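Putative transcription regulator (Lactobacillus plantarum, PDB 3K69) is a putative transcriptional regulator of a helix-turn-helix family, and probably binds DNA through a winged helix-turn-helix domain as a dimer. Local coordinates at residues A[11-16]-A[38-43]; A[50-55]-A[83-88]. All coordinates share one frame; numbering follows the deposited sequence.

Contact 1 (A[11-16]-A[38-43]); sequences FSVAVH and LHLNPV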
loop_
_atom_site.group_PDB
_atom_site.type_symbol
_atom_site.label_atom_id
_atom_site.label_comp_id
_atom_site.label_asym_id
_atom_site.label_seq_id
_atom_site.Cartn_x
_atom_site.Cartn_y
_atom_site.Cartn_z
ATOM N N PHE A 11 4.575 1.110 -11.995
ATOM C CA PHE A 11 5.006 2.463 -11.696
ATOM C C PHE A 11 6.502 2.640 -12.034
ATOM O O PHE A 11 6.894 3.585 -12.752
ATOM C CB PHE A 11 4.735 2.830 -10.235
ATOM C CG PHE A 11 5.205 4.247 -9.853
ATOM C CD1 PHE A 11 4.566 5.363 -10.370
ATOM C CD2 PHE A 11 6.224 4.440 -8.958
ATOM C CE1 PHE A 11 4.982 6.638 -10.037
ATOM C CE2 PHE A 11 6.611 5.716 -8.585
ATOM C CZ PHE A 11 5.985 6.816 -9.140
ATOM N N SER A 12 7.333 1.742 -11.523
ATOM C CA SER A 12 8.771 1.783 -11.828
ATOM C C SER A 12 9.065 1.643 -13.311
ATOM O O SER A 12 9.932 2.313 -13.836
ATOM C CB SER A 12 9.515 0.699 -11.040
ATOM O OG SER A 12 10.931 0.729 -11.285
ATOM N N VAL A 13 8.346 0.768 -14.002
ATOM C CA VAL A 13 8.502 0.632 -15.454
ATOM C C VAL A 13 8.260 1.978 -16.135
ATOM O O VAL A 13 9.025 2.351 -17.005
ATOM C CB VAL A 13 7.588 -0.445 -16.037
ATOM C CG1 VAL A 13 7.639 -0.434 -17.595
ATOM C CG2 VAL A 13 8.007 -1.801 -15.485
ATOM N N ALA A 14 7.215 2.707 -15.711
ATOM C CA ALA A 14 6.912 4.014 -16.282
ATOM C C ALA A 14 7.959 5.067 -15.925
ATOM O O ALA A 14 8.428 5.755 -16.791
ATOM C CB ALA A 14 5.560 4.475 -15.895
ATOM N N VAL A 15 8.325 5.162 -14.661
ATOM C CA VAL A 15 9.369 6.047 -14.240
ATOM C C VAL A 15 10.664 5.808 -14.987
ATOM O O VAL A 15 11.241 6.737 -15.559
ATOM C CB VAL A 15 9.615 5.949 -12.702
ATOM C CG1 VAL A 15 10.821 6.724 -12.313
ATOM C CG2 VAL A 15 8.377 6.439 -11.877
ATOM N N HIS A 16 11.117 4.566 -14.973
ATOM C CA HIS A 16 12.367 4.189 -15.624
ATOM C C HIS A 16 12.316 4.478 -17.157
ATOM O O HIS A 16 13.278 5.018 -17.742
ATOM C CB HIS A 16 12.655 2.722 -15.316
ATOM C CG HIS A 16 14.055 2.310 -15.572
ATOM N ND1 HIS A 16 14.670 1.292 -14.868
ATOM C CD2 HIS A 16 14.975 2.773 -16.458
ATOM C CE1 HIS A 16 15.905 1.144 -15.321
ATOM N NE2 HIS A 16 16.117 2.039 -16.277
ATOM N N LEU A 38 15.429 -1.731 -18.759
ATOM C CA LEU A 38 14.619 -2.041 -17.590
ATOM C C LEU A 38 14.889 -3.441 -17.017
ATOM O O LEU A 38 14.406 -3.766 -15.923
ATOM C CB LEU A 38 13.133 -1.846 -17.895
ATOM C CG LEU A 38 12.676 -0.394 -17.703
ATOM C CD1 LEU A 38 13.504 0.606 -18.548
ATOM C CD2 LEU A 38 11.213 -0.325 -18.050
ATOM N N HIS A 39 15.664 -4.237 -17.753
ATOM C CA HIS A 39 15.902 -5.646 -17.454
ATOM C C HIS A 39 14.621 -6.446 -17.353
ATOM O O HIS A 39 14.389 -7.154 -16.380
ATOM C CB HIS A 39 16.803 -5.809 -16.230
ATOM C CG HIS A 39 18.247 -5.565 -16.534
ATOM N ND1 HIS A 39 18.993 -4.595 -15.898
ATOM C CD2 HIS A 39 19.069 -6.135 -17.448
ATOM C CE1 HIS A 39 20.218 -4.590 -16.392
ATOM N NE2 HIS A 39 20.291 -5.517 -17.335
ATOM N N LEU A 40 13.805 -6.311 -18.400
ATOM C CA LEU A 40 12.532 -6.990 -18.544
ATOM C C LEU A 40 12.364 -7.479 -19.983
ATOM O O LEU A 40 13.016 -6.995 -20.910
ATOM C CB LEU A 40 11.381 -6.051 -18.166
ATOM C CG LEU A 40 11.232 -5.703 -16.676
ATOM C CD1 LEU A 40 10.143 -4.678 -16.413
ATOM C CD2 LEU A 40 10.949 -6.954 -15.830
ATOM N N ASN A 41 11.510 -8.488 -20.134
ATOM C CA ASN A 41 10.983 -8.939 -21.407
ATOM C C ASN A 41 10.154 -7.791 -21.948
ATOM O O ASN A 41 9.417 -7.167 -21.167
ATOM C CB ASN A 41 10.058 -10.138 -21.146
ATOM C CG ASN A 41 9.824 -10.994 -22.371
ATOM O OD1 ASN A 41 9.406 -10.510 -23.439
ATOM N ND2 ASN A 41 10.060 -12.300 -22.215
ATOM N N PRO A 42 10.257 -7.508 -23.265
ATOM C CA PRO A 42 9.382 -6.474 -23.839
ATOM C C PRO A 42 7.901 -6.726 -23.601
ATOM O O PRO A 42 7.177 -5.779 -23.333
ATOM C CB PRO A 42 9.716 -6.499 -25.336
ATOM C CG PRO A 42 11.111 -7.068 -25.403
ATOM C CD PRO A 42 11.207 -8.038 -24.270
ATOM N N VAL A 43 7.472 -7.992 -23.665
ATOM C CA VAL A 43 6.057 -8.359 -23.435
ATOM C C VAL A 43 5.548 -7.796 -22.136
ATOM O O VAL A 43 4.381 -7.488 -22.043
ATOM C CB VAL A 43 5.770 -9.917 -23.415
ATOM C CG1 VAL A 43 6.315 -10.569 -22.154
ATOM C CG2 VAL A 43 4.266 -10.175 -23.489
#

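Contact 2 (A[50-55]-A[83-88]); sequences SVLHKH and YDLTIP. With DMS (dimethyl sulfoxide), chain C.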
loop_
_atom_site.group_PDB
_atom_site.type_symbol
_atom_site.label_atom_id
_atom_site.label_comp_id
_atom_site.label_asym_id
_atom_site.label_seq_id
_atom_site.Cartn_x
_atom_site.Cartn_y
_atom_site.Cartn_z
ATOM N N SER A 50 2.242 1.597 -23.843
ATOM C CA SER A 50 0.998 1.878 -24.548
ATOM C C SER A 50 0.102 2.806 -23.738
ATOM O O SER A 50 -0.379 3.806 -24.261
ATOM C CB SER A 50 0.284 0.579 -24.874
ATOM O OG SER A 50 -1.070 0.801 -25.140
ATOM N N VAL A 51 -0.057 2.513 -22.448
ATOM C CA VAL A 51 -0.827 3.375 -21.521
ATOM C C VAL A 51 -0.220 4.801 -21.450
ATOM O O VAL A 51 -0.939 5.806 -21.456
ATOM C CB VAL A 51 -0.950 2.717 -20.107
ATOM C CG1 VAL A 51 -1.591 3.658 -19.099
ATOM C CG2 VAL A 51 -1.776 1.450 -20.186
ATOM N N LEU A 52 1.096 4.899 -21.392
ATOM C CA LEU A 52 1.740 6.214 -21.322
ATOM C C LEU A 52 1.518 6.993 -22.627
ATOM O O LEU A 52 1.208 8.176 -22.604
ATOM C CB LEU A 52 3.225 6.047 -21.060
ATOM C CG LEU A 52 3.614 5.606 -19.647
ATOM C CD1 LEU A 52 5.150 5.398 -19.635
ATOM C CD2 LEU A 52 3.148 6.642 -18.562
ATOM N N HIS A 53 1.706 6.306 -23.755
ATOM C CA HIS A 53 1.380 6.832 -25.061
ATOM C C HIS A 53 -0.067 7.308 -25.186
ATOM O O HIS A 53 -0.280 8.432 -25.574
ATOM C CB HIS A 53 1.651 5.824 -26.153
ATOM C CG HIS A 53 1.409 6.360 -27.525
ATOM N ND1 HIS A 53 1.845 7.610 -27.922
ATOM C CD2 HIS A 53 0.785 5.824 -28.593
ATOM C CE1 HIS A 53 1.466 7.822 -29.171
ATOM N NE2 HIS A 53 0.855 6.743 -29.610
ATOM N N LYS A 54 -1.039 6.468 -24.852
ATOM C CA LYS A 54 -2.455 6.837 -24.950
ATOM C C LYS A 54 -2.827 8.059 -24.126
ATOM O O LYS A 54 -3.756 8.774 -24.466
ATOM C CB LYS A 54 -3.371 5.661 -24.541
ATOM C CG LYS A 54 -3.331 4.527 -25.540
ATOM C CD LYS A 54 -4.142 3.293 -25.100
ATOM C CE LYS A 54 -4.126 2.254 -26.232
ATOM N NZ LYS A 54 -5.113 1.133 -26.078
ATOM N N HIS A 55 -2.094 8.297 -23.042
ATOM C CA HIS A 55 -2.378 9.406 -22.142
ATOM C C HIS A 55 -1.471 10.630 -22.317
ATOM O O HIS A 55 -1.493 11.522 -21.500
ATOM C CB HIS A 55 -2.367 8.901 -20.713
ATOM C CG HIS A 55 -3.526 8.012 -20.403
ATOM N ND1 HIS A 55 -3.466 6.642 -20.542
ATOM C CD2 HIS A 55 -4.790 8.298 -20.015
ATOM C CE1 HIS A 55 -4.646 6.122 -20.246
ATOM N NE2 HIS A 55 -5.462 7.104 -19.916
ATOM N N TYR A 83 1.534 7.855 -10.735
ATOM C CA TYR A 83 1.266 6.744 -9.799
ATOM C C TYR A 83 -0.193 6.261 -9.965
ATOM O O TYR A 83 -0.449 5.067 -10.061
ATOM C CB TYR A 83 1.550 7.149 -8.318
ATOM C CG TYR A 83 1.493 5.962 -7.385
ATOM C CD1 TYR A 83 0.269 5.504 -6.871
ATOM C CD2 TYR A 83 2.646 5.244 -7.081
ATOM C CE1 TYR A 83 0.206 4.369 -6.078
ATOM C CE2 TYR A 83 2.595 4.082 -6.263
ATOM C CZ TYR A 83 1.366 3.650 -5.780
ATOM O OH TYR A 83 1.280 2.522 -4.972
ATOM N N ASP A 84 -1.124 7.215 -9.989
ATOM C CA ASP A 84 -2.530 6.911 -10.065
ATOM C C ASP A 84 -2.869 6.241 -11.392
ATOM O O ASP A 84 -3.702 5.319 -11.432
ATOM C CB ASP A 84 -3.401 8.153 -9.827
ATOM C CG ASP A 84 -3.249 8.757 -8.423
ATOM O OD1 ASP A 84 -2.731 8.110 -7.458
ATOM O OD2 ASP A 84 -3.640 9.939 -8.302
ATOM N N LEU A 85 -2.205 6.664 -12.473
ATOM C CA LEU A 85 -2.402 6.028 -13.773
ATOM C C LEU A 85 -1.863 4.604 -13.811
ATOM O O LEU A 85 -2.539 3.697 -14.268
ATOM C CB LEU A 85 -1.794 6.880 -14.902
ATOM C CG LEU A 85 -1.907 6.392 -16.360
ATOM C CD1 LEU A 85 -3.384 6.293 -16.832
ATOM C CD2 LEU A 85 -1.038 7.310 -17.252
ATOM N N THR A 86 -0.659 4.396 -13.330
ATOM C CA THR A 86 -0.013 3.104 -13.441
ATOM C C THR A 86 -0.486 2.112 -12.383
ATOM O O THR A 86 -0.407 0.920 -12.606
ATOM C CB THR A 86 1.528 3.248 -13.400
ATOM O OG1 THR A 86 1.936 3.809 -12.156
ATOM C CG2 THR A 86 2.025 4.138 -14.562
ATOM N N ILE A 87 -0.943 2.608 -11.229
ATOM C CA ILE A 87 -1.433 1.752 -10.140
ATOM C C ILE A 87 -2.810 2.293 -9.745
ATOM O O ILE A 87 -2.924 3.001 -8.779
ATOM C CB ILE A 87 -0.428 1.681 -8.941
ATOM C CG1 ILE A 87 0.928 1.159 -9.423
ATOM C CG2 ILE A 87 -0.941 0.731 -7.817
ATOM C CD1 ILE A 87 1.948 1.090 -8.373
ATOM N N PRO A 88 -3.862 1.984 -10.526
ATOM C CA PRO A 88 -5.149 2.686 -10.296
ATOM C C PRO A 88 -5.764 2.420 -8.900
ATOM O O PRO A 88 -5.527 1.374 -8.325
ATOM C CB PRO A 88 -6.063 2.162 -11.427
ATOM C CG PRO A 88 -5.162 1.471 -12.396
ATOM C CD PRO A 88 -3.932 1.039 -11.649
HETATM S S DMS C . 4.607 1.064 -4.701
HETATM O O DMS C . 2.867 0.841 -4.350
HETATM C C1 DMS C . 5.676 0.397 -3.413
HETATM C C2 DMS C . 5.065 -0.068 -6.056
#

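Contact 1 (A[11-16]-A[38-43])
Leu38, at the end of helix 31-38, fills the angle between His16 and Val13 of helix 9-22 with its two methyls. CD1 lies over one face of the imidazole, 3.5 Å from the centroid of the His16 ring and displaced toward its rim, a CH-pi contact; CD2 turns instead to Val13, meeting CG1 at 3.6 Å. A forked leucine suits this place because each branch has its own partner. His16 reaches Leu38 with CG anti to the backbone N (chi1 -163°), while its ND1 is hydrogen-bonded to Thr98 of the second subunit. Were His16 an alanine, Leu38 CD1 would probably lose the ring it packs on, and Thr98 of the second subunit its bond to ND1. His39 has positive phi and ends the helix in a Schellman motif, which redirects the chain. Leu40 then comes back to the helix, setting CD1 3.7 Å from Val13 CG2, so that one beta-branched residue serves two leucines. Asn41 OD1 accepts from Val43 N in an Asx turn, leading toward the next helix. The contact thus ties helix 9-22 to the linker of the helix-turn-helix, with Ile45 against Val13 and both leucines, and helix 46-54 adding Ile48 beside Val13.

Contact 2 (A[50-55]-A[83-88])
Leu85 reaches from helix 79-86 into the angle between Val51 and His55 at the end of helix 46-54. The bond to CB already points toward helix 46-54, and with CG anti to the backbone N (chi1 -179°) CG comes to 3.9 Å from Val51 CG1. Beyond CG the branches divide. CD1 stands over the centre of the imidazole, 3.7 Å from the centroid of the His55 ring and 10° off its normal, a clear CH-pi contact, and also lies 3.9 Å from Val51 CG1. CD2 passes the base of the same side chain, 4.0 Å from His55 CB, and looks inward to Leu52, whose CD2 is a looser neighbour at 4.4 Å. Helix 46-54 follows the linker in the helix-turn-helix and is probably its recognition helix, as in related regulators; Leu85 packs on its C-terminal end, with Tyr57 alongside. The histidine gives Leu85 a flat pi face while its ND1 bonds back to Val51 O, in the last turn of the helix, at 2.8 Å; the acceptor lies in the ring plane, which should limit rotation of the imidazole. The backbone N of His55 reaches Val51 O from the opposite face of the carbonyl plane. Asp84, next to Leu85 in the helix, forms a salt bridge with Arg132 of helix 111-136.

Overall arrangement
Contacts 1 and 2 lie in series along the chain, their centres about 13 Å apart, and both lie within the same winged helix-turn-helix region. Contact 1 is buried: it sets helix 9-22 against the helix-turn-helix linker, and the second subunit covers part of it. Contact 2 is only partly buried, with an exposed histidine at its margin, and no other chain of the assembly touches its segments. Each places a leucine methyl on a histidine face, yet the polar edges differ: one imidazole bonds across the dimer, the other back into its own helix. The segments 11-16 and 83-88 also touch directly, Ala14 CB lying 3.8 Å from Thr86 CG2, which joins the two contacts through the core.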